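Internalin (Listeria monocytogenes serotype 4b, PDB 4FMZ) is a leucine-rich-repeat protein of the internalin family that probably takes part in adhesion to, and invasion of, host cells. Local coordinates at residues Leu201-Thr212 against Arg222-Ile233. Residues are numbered along the deposited sequence; the frame is centred on the assembly and turned at random. Where two conformers were deposited one is given.
Sequences LHYFTAYVNQIT and RLNSLKIGNNKI. With EDO (1,2-ethanediol), chain E.
Asn-231 reaches from one leucine-rich repeat into the loop of the one before it, where its amide bonds to backbone groups of Ala-206 and Ile-211. Its CB lies 3.5 Å from Ile-211 O. With CG beside the backbone N (chi1 -83°), the amide lies along the side chain of Ile-211, and CG packs 3.9 Å from Ile-211 CB. OD1 accepts a nearly straight bond from Ile-211 N (3.1 Å) and a weak one from Asn-209 N. On the other branch, Asn-231 ND2 donates to Ala-206 O at 3.2 Å and to Ile-228 O within its own loop, both acceptors close to the amide plane, which fixes the rotation of the group. Asn-209 ND2 reaches the same Ala-206 O from the face opposite Asn-231 ND2, and also bonds Leu-184 O in the turn before. This is the asparagine ladder of leucine-rich repeats, here satisfying backbone groups in the turns that follow strands 203-205 and 225-227. Inside, Phe-204 CD2 meets Leu-226 CD1 at 3.6 Å, while just before the strands Arg-222 CB sits over the face of the His-202 ring. Strands 203-205 and 225-227 run parallel, 4° apart, flanked by strands 181-183 and 247-249; Asn-253 continues the ladder by bonding to Ile-228 O and Ile-233 N.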
ATOM      1  N   LEU A 201       8.196  11.136   3.940  1.00 25.73           N
ATOM      2  CA  LEU A 201       7.554   9.849   4.199  1.00 23.97           C
ATOM      3  C   LEU A 201       7.224   9.658   5.683  1.00 27.37           C
ATOM      4  O   LEU A 201       8.083   9.825   6.539  1.00 26.05           O
ATOM      5  CB  LEU A 201       8.427   8.702   3.672  1.00 23.76           C
ATOM      6  CG  LEU A 201       7.715   7.406   3.254  1.00 28.00           C
ATOM      7  CD1 LEU A 201       6.705   7.657   2.118  1.00 27.07           C
ATOM      8  CD2 LEU A 201       8.721   6.362   2.816  1.00 29.81           C
ATOM      9  N   HIS A 202       5.963   9.318   5.979  1.00 25.48           N
ATOM     10  CA  HIS A 202       5.510   9.088   7.352  1.00 25.63           C
ATOM     11  C   HIS A 202       5.144   7.614   7.561  1.00 26.51           C
ATOM     12  O   HIS A 202       5.113   7.151   8.692  1.00 24.85           O
ATOM     13  CB  HIS A 202       4.303   9.989   7.686  1.00 27.61           C
ATOM     14  CG  HIS A 202       4.642  11.429   7.905  1.00 32.44           C
ATOM     15  ND1 HIS A 202       5.200  12.198   6.901  1.00 35.09           N
ATOM     16  CD2 HIS A 202       4.384  12.223   8.970  1.00 34.94           C
ATOM     17  CE1 HIS A 202       5.306  13.419   7.400  1.00 35.20           C
ATOM     18  NE2 HIS A 202       4.839  13.479   8.649  1.00 35.52           N
ATOM     19  N   TYR A 203       4.828   6.894   6.468  1.00 22.92           N
ATOM     20  CA  TYR A 203       4.391   5.491   6.480  1.00 22.15           C
ATOM     21  C   TYR A 203       5.140   4.732   5.402  1.00 23.76           C
ATOM     22  O   TYR A 203       5.108   5.102   4.228  1.00 23.65           O
ATOM     23  CB  TYR A 203       2.841   5.404   6.302  1.00 23.85           C
ATOM     24  CG  TYR A 203       2.137   6.087   7.454  1.00 28.69           C
ATOM     25  CD1 TYR A 203       1.845   5.392   8.621  1.00 31.40           C
ATOM     26  CD2 TYR A 203       1.927   7.465   7.450  1.00 30.97           C
ATOM     27  CE1 TYR A 203       1.359   6.044   9.750  1.00 33.22           C
ATOM     28  CE2 TYR A 203       1.467   8.131   8.583  1.00 32.68           C
ATOM     29  CZ  TYR A 203       1.178   7.414   9.730  1.00 38.30           C
ATOM     30  OH  TYR A 203       0.676   8.057  10.834  1.00 38.96           O
ATOM     31  N   PHE A 204       5.872   3.723   5.810  1.00 19.74           N
ATOM     32  CA  PHE A 204       6.664   2.919   4.892  1.00 19.47           C
ATOM     33  C   PHE A 204       6.531   1.433   5.235  1.00 24.12           C
ATOM     34  O   PHE A 204       6.751   1.028   6.375  1.00 23.57           O
ATOM     35  CB  PHE A 204       8.132   3.362   4.926  1.00 20.75           C
ATOM     36  CG  PHE A 204       9.095   2.667   3.988  1.00 22.31           C
ATOM     37  CD1 PHE A 204       8.700   2.294   2.705  1.00 24.53           C
ATOM     38  CD2 PHE A 204      10.427   2.485   4.347  1.00 24.34           C
ATOM     39  CE1 PHE A 204       9.600   1.672   1.832  1.00 25.52           C
ATOM     40  CE2 PHE A 204      11.330   1.887   3.468  1.00 27.53           C
ATOM     41  CZ  PHE A 204      10.908   1.481   2.217  1.00 25.48           C
ATOM     42  N   THR A 205       6.160   0.640   4.236  1.00 20.62           N
ATOM     43  CA  THR A 205       6.040  -0.806   4.382  1.00 20.52           C
ATOM     44  C   THR A 205       6.790  -1.436   3.192  1.00 24.12           C
ATOM     45  O   THR A 205       6.678  -0.968   2.055  1.00 22.44           O
ATOM     46  CB  THR A 205       4.586  -1.257   4.603  1.00 23.07           C
ATOM     47  OG1 THR A 205       4.555  -2.673   4.810  1.00 22.04           O
ATOM     48  CG2 THR A 205       3.637  -0.859   3.492  1.00 22.87           C
ATOM     49  N   ALA A 206       7.644  -2.426   3.491  1.00 19.96           N
ATOM     50  CA  ALA A 206       8.456  -3.098   2.479  1.00 19.71           C
ATOM     51  C   ALA A 206       8.824  -4.487   2.977  1.00 24.60           C
ATOM     52  O   ALA A 206       9.946  -4.956   2.754  1.00 24.24           O
ATOM     53  CB  ALA A 206       9.713  -2.274   2.166  1.00 20.58           C
ATOM     54  N   TYR A 207       7.863  -5.169   3.629  1.00 22.38           N
ATOM     55  CA  TYR A 207       8.135  -6.511   4.119  1.00 22.20           C
ATOM     56  C   TYR A 207       8.281  -7.486   2.946  1.00 25.57           C
ATOM     57  O   TYR A 207       7.753  -7.227   1.861  1.00 23.86           O
ATOM     58  CB  TYR A 207       7.094  -7.004   5.153  1.00 23.78           C
ATOM     59  CG  TYR A 207       5.646  -7.029   4.713  1.00 24.59           C
ATOM     60  CD1 TYR A 207       5.196  -7.959   3.777  1.00 26.35           C
ATOM     61  CD2 TYR A 207       4.692  -6.243   5.351  1.00 25.47           C
ATOM     62  CE1 TYR A 207       3.854  -8.021   3.400  1.00 26.22           C
ATOM     63  CE2 TYR A 207       3.335  -6.339   5.026  1.00 26.38           C
ATOM     64  CZ  TYR A 207       2.925  -7.212   4.032  1.00 32.42           C
ATOM     65  OH  TYR A 207       1.602  -7.274   3.672  1.00 33.54           O
ATOM     66  N   VAL A 208       9.031  -8.593   3.170  1.00 23.05           N
ATOM     67  CA  VAL A 208       9.248  -9.684   2.211  1.00 22.77           C
ATOM     68  C   VAL A 208       9.986  -9.154   0.959  1.00 26.86           C
ATOM     69  O   VAL A 208       9.465  -9.117  -0.151  1.00 27.21           O
ATOM     70  CB  VAL A 208       7.950 -10.495   1.883  1.00 25.84           C
ATOM     71  CG1 VAL A 208       8.248 -11.719   1.024  1.00 25.62           C
ATOM     72  CG2 VAL A 208       7.259 -10.946   3.164  1.00 25.72           C
ATOM     73  N   ASN A 209      11.227  -8.733   1.172  1.00 23.04           N
ATOM     74  CA  ASN A 209      12.128  -8.307   0.115  1.00 22.96           C
ATOM     75  C   ASN A 209      13.486  -8.939   0.442  1.00 27.65           C
ATOM     76  O   ASN A 209      13.523  -9.946   1.165  1.00 27.28           O
ATOM     77  CB  ASN A 209      12.160  -6.764  -0.021  1.00 22.40           C
ATOM     78  CG  ASN A 209      10.970  -6.223  -0.764  1.00 33.89           C
ATOM     79  OD1 ASN A 209      10.847  -6.402  -1.974  1.00 23.56           O
ATOM     80  ND2 ASN A 209      10.051  -5.578  -0.062  1.00 23.58           N
ATOM     81  N   GLN A 210      14.578  -8.382  -0.083  1.00 24.40           N
ATOM     82  CA  GLN A 210      15.936  -8.877   0.151  1.00 24.84           C
ATOM     83  C   GLN A 210      16.815  -7.712   0.644  1.00 27.79           C
ATOM     84  O   GLN A 210      18.001  -7.637   0.312  1.00 27.76           O
ATOM     85  CB  GLN A 210      16.500  -9.492  -1.158  1.00 26.87           C
ATOM     86  CG  GLN A 210      15.785 -10.762  -1.635  1.00 34.96           C
ATOM     87  CD  GLN A 210      16.005 -11.018  -3.110  1.00 50.17           C
ATOM     88  OE1 GLN A 210      17.130 -11.239  -3.578  1.00 47.39           O
ATOM     89  NE2 GLN A 210      14.929 -10.998  -3.886  1.00 32.80           N
ATOM     90  N   ILE A 211      16.219  -6.795   1.430  1.00 23.55           N
ATOM     91  CA  ILE A 211      16.873  -5.586   1.933  1.00 23.41           C
ATOM     92  C   ILE A 211      17.879  -5.929   3.052  1.00 28.15           C
ATOM     93  O   ILE A 211      17.520  -6.545   4.064  1.00 27.13           O
ATOM     94  CB  ILE A 211      15.812  -4.531   2.380  1.00 25.92           C
ATOM     95  CG1 ILE A 211      14.900  -4.111   1.173  1.00 25.62           C
ATOM     96  CG2 ILE A 211      16.486  -3.282   2.981  1.00 26.42           C
ATOM     97  CD1 ILE A 211      13.522  -3.521   1.568  1.00 30.63           C
ATOM     98  N   THR A 212      19.135  -5.499   2.870  1.00 26.34           N
ATOM     99  CA  THR A 212      20.206  -5.737   3.848  1.00 27.18           C
ATOM    100  C   THR A 212      20.564  -4.479   4.647  1.00 32.88           C
ATOM    101  O   THR A 212      21.177  -4.589   5.711  1.00 35.22           O
ATOM    102  CB  THR A 212      21.489  -6.262   3.144  1.00 33.70           C
ATOM    103  OG1 THR A 212      21.899  -5.332   2.139  1.00 38.02           O
ATOM    104  CG2 THR A 212      21.303  -7.629   2.517  1.00 30.60           C
ATOM    105  N   ARG A 222      10.431  12.127   9.761  1.00 27.23           N
ATOM    106  CA  ARG A 222       9.092  12.200  10.339  1.00 26.87           C
ATOM    107  C   ARG A 222       8.382  10.844  10.319  1.00 29.45           C
ATOM    108  O   ARG A 222       7.182  10.804  10.606  1.00 28.08           O
ATOM    109  CB  ARG A 222       8.235  13.270   9.641  1.00 27.46           C
ATOM    110  CG  ARG A 222       8.735  14.715   9.813  1.00 36.48           C
ATOM    111  CD  ARG A 222       8.998  15.127  11.256  1.00 44.57           C
ATOM    112  NE  ARG A 222       7.765  15.350  12.017  1.00 50.94           N
ATOM    113  CZ  ARG A 222       7.730  15.656  13.312  1.00 61.45           C
ATOM    114  NH1 ARG A 222       8.856  15.751  14.011  1.00 49.21           N
ATOM    115  NH2 ARG A 222       6.568  15.846  13.924  1.00 44.43           N
ATOM    116  N   LEU A 223       9.111   9.736  10.002  1.00 25.76           N
ATOM    117  CA  LEU A 223       8.534   8.385   9.937  1.00 24.54           C
ATOM    118  C   LEU A 223       7.784   8.029  11.210  1.00 27.11           C
ATOM    119  O   LEU A 223       8.321   8.162  12.314  1.00 26.48           O
ATOM    120  CB  LEU A 223       9.606   7.321   9.644  1.00 24.34           C
ATOM    121  CG  LEU A 223       9.119   6.039   8.932  1.00 27.44           C
ATOM    122  CD1 LEU A 223       8.564   6.347   7.514  1.00 26.20           C
ATOM    123  CD2 LEU A 223      10.245   5.050   8.819  1.00 28.97           C
ATOM    124  N   ASN A 224       6.521   7.604  11.040  1.00 23.11           N
ATOM    125  CA  ASN A 224       5.616   7.234  12.118  1.00 22.02           C
ATOM    126  C   ASN A 224       5.487   5.716  12.206  1.00 25.44           C
ATOM    127  O   ASN A 224       5.493   5.173  13.314  1.00 24.93           O
ATOM    128  CB  ASN A 224       4.237   7.888  11.898  1.00 22.69           C
ATOM    129  CG  ASN A 224       3.209   7.488  12.915  1.00 35.02           C
ATOM    130  OD1 ASN A 224       2.716   6.361  12.906  1.00 27.45           O
ATOM    131  ND2 ASN A 224       2.860   8.394  13.811  1.00 27.23           N
ATOM    132  N   SER A 225       5.346   5.037  11.056  1.00 21.17           N
ATOM    133  CA  SER A 225       5.203   3.583  11.015  0.50 20.10           C
ATOM    134  C   SER A 225       6.137   2.963   9.985  1.00 24.23           C
ATOM    135  O   SER A 225       6.242   3.455   8.860  1.00 24.61           O
ATOM    136  CB  SER A 225       3.757   3.188  10.719  0.50 21.82           C
ATOM    137  OG  SER A 225       2.871   3.711  11.694  0.50 25.21           O
ATOM    138  N   LEU A 226       6.818   1.893  10.378  1.00 20.51           N
ATOM    139  CA  LEU A 226       7.747   1.154   9.535  1.00 20.10           C
ATOM    140  C   LEU A 226       7.475  -0.330   9.697  1.00 23.72           C
ATOM    141  O   LEU A 226       7.515  -0.840  10.812  1.00 24.03           O
ATOM    142  CB  LEU A 226       9.228   1.501   9.873  1.00 20.10           C
ATOM    143  CG  LEU A 226      10.327   0.706   9.127  1.00 23.83           C
ATOM    144  CD1 LEU A 226      10.366   1.052   7.645  1.00 24.24           C
ATOM    145  CD2 LEU A 226      11.688   1.002   9.707  1.00 26.58           C
ATOM    146  N   LYS A 227       7.159  -1.001   8.587  1.00 19.97           N
ATOM    147  CA  LYS A 227       6.896  -2.440   8.510  1.00 19.80           C
ATOM    148  C   LYS A 227       7.862  -2.998   7.477  1.00 23.53           C
ATOM    149  O   LYS A 227       7.740  -2.700   6.294  1.00 22.55           O
ATOM    150  CB  LYS A 227       5.421  -2.732   8.143  1.00 22.25           C
ATOM    151  CG  LYS A 227       4.385  -2.122   9.095  1.00 34.63           C
ATOM    152  CD  LYS A 227       2.963  -2.516   8.684  1.00 39.13           C
ATOM    153  CE  LYS A 227       1.920  -1.939   9.607  1.00 50.74           C
ATOM    154  NZ  LYS A 227       1.712  -0.476   9.408  1.00 64.22           N
ATOM    155  N   ILE A 228       8.886  -3.729   7.925  1.00 21.18           N
ATOM    156  CA  ILE A 228       9.917  -4.207   7.010  1.00 20.07           C
ATOM    157  C   ILE A 228      10.441  -5.596   7.480  1.00 23.41           C
ATOM    158  O   ILE A 228      11.630  -5.902   7.380  1.00 21.59           O
ATOM    159  CB  ILE A 228      11.012  -3.090   6.887  1.00 23.34           C
ATOM    160  CG1 ILE A 228      11.891  -3.228   5.623  1.00 24.32           C
ATOM    161  CG2 ILE A 228      11.805  -2.845   8.187  1.00 22.76           C
ATOM    162  CD1 ILE A 228      12.630  -1.904   5.173  1.00 29.47           C
ATOM    163  N   GLY A 229       9.505  -6.446   7.925  1.00 20.08           N
ATOM    164  CA  GLY A 229       9.793  -7.821   8.308  1.00 20.14           C
ATOM    165  C   GLY A 229      10.207  -8.654   7.103  1.00 25.29           C
ATOM    166  O   GLY A 229      10.004  -8.230   5.961  1.00 24.75           O
ATOM    167  N   ASN A 230      10.779  -9.843   7.334  1.00 23.29           N
ATOM    168  CA  ASN A 230      11.264 -10.747   6.281  1.00 23.29           C
ATOM    169  C   ASN A 230      12.175 -10.039   5.272  1.00 24.85           C
ATOM    170  O   ASN A 230      11.853  -9.901   4.083  1.00 23.95           O
ATOM    171  CB  ASN A 230      10.182 -11.515   5.527  1.00 24.58           C
ATOM    172  CG  ASN A 230      10.769 -12.876   5.110  1.00 50.76           C
ATOM    173  OD1 ASN A 230      11.870 -12.988   4.544  1.00 39.80           O
ATOM    174  ND2 ASN A 230      10.108 -13.959   5.416  1.00 45.16           N
ATOM    175  N   ASN A 231      13.309  -9.588   5.766  1.00 21.55           N
ATOM    176  CA  ASN A 231      14.351  -8.979   4.968  1.00 21.45           C
ATOM    177  C   ASN A 231      15.674  -9.535   5.504  1.00 26.34           C
ATOM    178  O   ASN A 231      15.662 -10.576   6.175  1.00 26.34           O
ATOM    179  CB  ASN A 231      14.251  -7.455   5.010  1.00 24.04           C
ATOM    180  CG  ASN A 231      13.238  -6.935   4.027  1.00 31.91           C
ATOM    181  OD1 ASN A 231      13.452  -6.989   2.825  1.00 21.95           O
ATOM    182  ND2 ASN A 231      12.094  -6.482   4.502  1.00 21.84           N
ATOM    183  N   LYS A 232      16.791  -8.886   5.210  1.00 23.53           N
ATOM    184  CA  LYS A 232      18.110  -9.347   5.671  1.00 23.56           C
ATOM    185  C   LYS A 232      18.790  -8.234   6.477  1.00 25.67           C
ATOM    186  O   LYS A 232      19.997  -8.036   6.376  1.00 26.24           O
ATOM    187  CB  LYS A 232      18.961  -9.780   4.451  1.00 27.12           C
ATOM    188  CG  LYS A 232      18.389 -10.985   3.684  1.00 43.45           C
ATOM    189  CD  LYS A 232      19.293 -11.438   2.532  1.00 55.87           C
ATOM    190  CE  LYS A 232      19.177 -10.630   1.262  1.00 67.14           C
ATOM    191  NZ  LYS A 232      20.100 -11.120   0.202  1.00 77.72           N
ATOM    192  N   ILE A 233      18.009  -7.504   7.286  1.00 21.54           N
ATOM    193  CA  ILE A 233      18.520  -6.379   8.072  1.00 21.58           C
ATOM    194  C   ILE A 233      19.250  -6.872   9.333  1.00 26.69           C
ATOM    195  O   ILE A 233      18.749  -7.732  10.069  1.00 25.22           O
ATOM    196  CB  ILE A 233      17.374  -5.394   8.426  1.00 23.64           C
ATOM    197  CG1 ILE A 233      16.692  -4.849   7.142  1.00 23.06           C
ATOM    198  CG2 ILE A 233      17.877  -4.238   9.310  1.00 24.50           C
ATOM    199  CD1 ILE A 233      15.252  -4.462   7.328  1.00 22.73           C
TER
HETATM  200  C1  EDO E 403      11.587 -13.075  -2.114  1.00 43.14           C
HETATM  201  O1  EDO E 403      11.103 -13.141  -3.449  1.00 44.10           O
HETATM  202  C2  EDO E 403      11.550 -11.609  -1.632  1.00 40.57           C
HETATM  203  O2  EDO E 403      12.361 -10.817  -2.487  1.00 36.94           O
HETATM  204  O   HOH W   1       9.895  11.631   7.173  1.00 18.56           O
HETATM  205  O   HOH W   2      11.982 -12.018   1.880  1.00 31.02           O